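Local coordinates for protein Aureochrome1 (PDB 3UE6) that binds flavin mononucleotide in a LOV domain and serves as a blue-light photoreceptor, at residues T109-L113 with L157-Q161. Residues are numbered along the deposited sequence; the frame is centred on the assembly and turned at random.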
ATOM      1  N   THR A 109       9.568   3.131 -11.427  1.00 77.50           N
ATOM      2  CA  THR A 109       9.253   3.717 -12.725  1.00 81.20           C
ATOM      3  C   THR A 109       7.815   3.453 -13.134  1.00 78.51           C
ATOM      4  O   THR A 109       7.090   2.700 -12.481  1.00 77.40           O
ATOM      5  CB  THR A 109      10.161   3.198 -13.847  1.00 85.56           C
ATOM      6  OG1 THR A 109      10.102   1.769 -13.895  1.00 76.26           O
ATOM      7  CG2 THR A 109      11.605   3.646 -13.632  1.00 98.83           C
ATOM      8  N   SER A 110       7.413   4.086 -14.227  1.00 78.19           N
ATOM      9  CA  SER A 110       6.110   3.850 -14.818  1.00 70.11           C
ATOM     10  C   SER A 110       6.269   3.602 -16.310  1.00 70.52           C
ATOM     11  O   SER A 110       7.124   4.203 -16.967  1.00 68.60           O
ATOM     12  CB  SER A 110       5.176   5.029 -14.558  1.00 67.01           C
ATOM     13  OG  SER A 110       5.764   6.249 -14.957  1.00 70.88           O
ATOM     14  N   VAL A 111       5.454   2.695 -16.833  1.00 71.45           N
ATOM     15  CA  VAL A 111       5.505   2.352 -18.245  1.00 70.96           C
ATOM     16  C   VAL A 111       4.100   2.226 -18.810  1.00 70.77           C
ATOM     17  O   VAL A 111       3.173   1.834 -18.103  1.00 74.46           O
ATOM     18  CB  VAL A 111       6.249   1.027 -18.476  1.00 70.27           C
ATOM     19  CG1 VAL A 111       6.505   0.828 -19.958  1.00 65.48           C
ATOM     20  CG2 VAL A 111       7.552   1.015 -17.712  1.00 75.31           C
ATOM     21  N   CYS A 112       3.949   2.562 -20.086  1.00 63.32           N
ATOM     22  CA  CYS A 112       2.686   2.379 -20.779  1.00 69.79           C
ATOM     23  C   CYS A 112       2.803   1.231 -21.785  1.00 74.40           C
ATOM     24  O   CYS A 112       3.562   1.313 -22.753  1.00 73.43           O
ATOM     25  CB  CYS A 112       2.265   3.674 -21.476  1.00 70.77           C
ATOM     26  SG  CYS A 112       0.627   3.603 -22.241  1.00 77.13           S
ATOM     27  N   LEU A 113       2.055   0.158 -21.539  1.00 69.10           N
ATOM     28  CA  LEU A 113       2.070  -1.012 -22.415  1.00 67.51           C
ATOM     29  C   LEU A 113       0.676  -1.609 -22.619  1.00 69.29           C
ATOM     30  O   LEU A 113      -0.239  -1.373 -21.823  1.00 61.66           O
ATOM     31  CB  LEU A 113       3.037  -2.087 -21.898  1.00 61.70           C
ATOM     32  CG  LEU A 113       3.135  -2.426 -20.405  1.00 63.61           C
ATOM     33  CD1 LEU A 113       1.803  -2.334 -19.677  1.00 65.89           C
ATOM     34  CD2 LEU A 113       3.746  -3.809 -20.227  1.00 45.94           C
ATOM     35  N   LEU A 157       2.551   8.914 -24.644  1.00 73.26           N
ATOM     36  CA  LEU A 157       3.372   8.249 -23.637  1.00 72.00           C
ATOM     37  C   LEU A 157       4.412   7.319 -24.247  1.00 77.48           C
ATOM     38  O   LEU A 157       5.539   7.237 -23.765  1.00 90.45           O
ATOM     39  CB  LEU A 157       2.489   7.465 -22.667  1.00 65.73           C
ATOM     40  CG  LEU A 157       1.592   8.312 -21.766  1.00 71.74           C
ATOM     41  CD1 LEU A 157       0.668   7.429 -20.946  1.00 73.20           C
ATOM     42  CD2 LEU A 157       2.446   9.187 -20.859  1.00 67.95           C
ATOM     43  N   VAL A 158       4.030   6.621 -25.309  1.00 74.39           N
ATOM     44  CA  VAL A 158       4.920   5.653 -25.943  1.00 73.90           C
ATOM     45  C   VAL A 158       6.028   6.339 -26.726  1.00 70.85           C
ATOM     46  O   VAL A 158       7.169   5.877 -26.736  1.00 78.04           O
ATOM     47  CB  VAL A 158       4.158   4.682 -26.862  1.00 75.86           C
ATOM     48  CG1 VAL A 158       5.125   3.944 -27.777  1.00 72.35           C
ATOM     49  CG2 VAL A 158       3.340   3.702 -26.036  1.00 72.69           C
ATOM     50  N   ASN A 159       5.692   7.446 -27.379  1.00 67.66           N
ATOM     51  CA  ASN A 159       6.691   8.212 -28.111  1.00 80.09           C
ATOM     52  C   ASN A 159       7.747   8.813 -27.191  1.00 86.82           C
ATOM     53  O   ASN A 159       8.887   9.025 -27.602  1.00 94.02           O
ATOM     54  CB  ASN A 159       6.038   9.299 -28.968  1.00 91.04           C
ATOM     55  CG  ASN A 159       5.377   8.739 -30.213  1.00103.99           C
ATOM     56  OD1 ASN A 159       4.353   9.249 -30.671  1.00115.82           O
ATOM     57  ND2 ASN A 159       5.955   7.677 -30.763  1.00101.82           N
ATOM     58  N   GLU A 160       7.369   9.078 -25.944  1.00 82.51           N
ATOM     59  CA  GLU A 160       8.323   9.568 -24.958  1.00 83.70           C
ATOM     60  C   GLU A 160       9.222   8.436 -24.486  1.00 80.94           C
ATOM     61  O   GLU A 160      10.446   8.573 -24.455  1.00 85.70           O
ATOM     62  CB  GLU A 160       7.611  10.222 -23.771  1.00 86.30           C
ATOM     63  CG  GLU A 160       7.400  11.721 -23.933  1.00 89.38           C
ATOM     64  CD  GLU A 160       8.710  12.482 -24.029  1.00 95.49           C
ATOM     65  OE1 GLU A 160       9.585  12.273 -23.161  1.00 99.73           O
ATOM     66  OE2 GLU A 160       8.870  13.282 -24.974  1.00 93.88           O
ATOM     67  N   GLN A 161       8.605   7.315 -24.127  1.00 76.35           N
ATOM     68  CA  GLN A 161       9.344   6.128 -23.711  1.00 73.52           C
ATOM     69  C   GLN A 161      10.361   5.694 -24.758  1.00 76.88           C
ATOM     70  O   GLN A 161      11.406   5.144 -24.425  1.00 82.56           O
ATOM     71  CB  GLN A 161       8.382   4.974 -23.417  1.00 66.27           C
ATOM     72  CG  GLN A 161       7.661   5.083 -22.093  1.00 76.07           C
ATOM     73  CD  GLN A 161       6.502   4.114 -21.971  1.00 77.70           C
ATOM     74  OE1 GLN A 161       6.447   3.096 -22.663  1.00 75.25           O
ATOM     75  NE2 GLN A 161       5.557   4.435 -21.095  1.00 81.54           N
TER
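Start with Gln161, whose long side chain does most of the reaching from the helix to the strand. With chi1 at m and chi2 at t it runs out extended, and its terminal amide lands against the backbone of Val111 and Cys112. The modelled NE2 of Gln161 sits 2.7 Å from the backbone N of Cys112; OE1 and NE2 are probably interchanged in the model, so the position of the group is firmer than the identity of its atoms. Beside it, Cys112 aims its CA-to-CB bond at the helix: its CB rests 4.0 Å from CB of Leu157, and chi1 at t lays SG of Cys112 4.0 Å from CD1 of Leu157. CG2 of Val158 comes within 4.1 Å of the carbonyl O of Cys112. This is the PAS fold of a LOV domain: 109-113 lies on the edge strand 109-116 of the antiparallel sheet, hydrogen-bonded to strand 122-133. The helix 151-161 follows the last strand and packs on the sheet face turned away from the flavin. Trp124 and Leu126 of the neighbouring strand carry the same surface onward under Val158 and Leu157. Val111 points sideways, its side chain brushing the Gln161 amide while it packs on Ala95 and Ile99 of helix 93-105; Leu113, also sideways, touches the FMN, one residue along from Cys112.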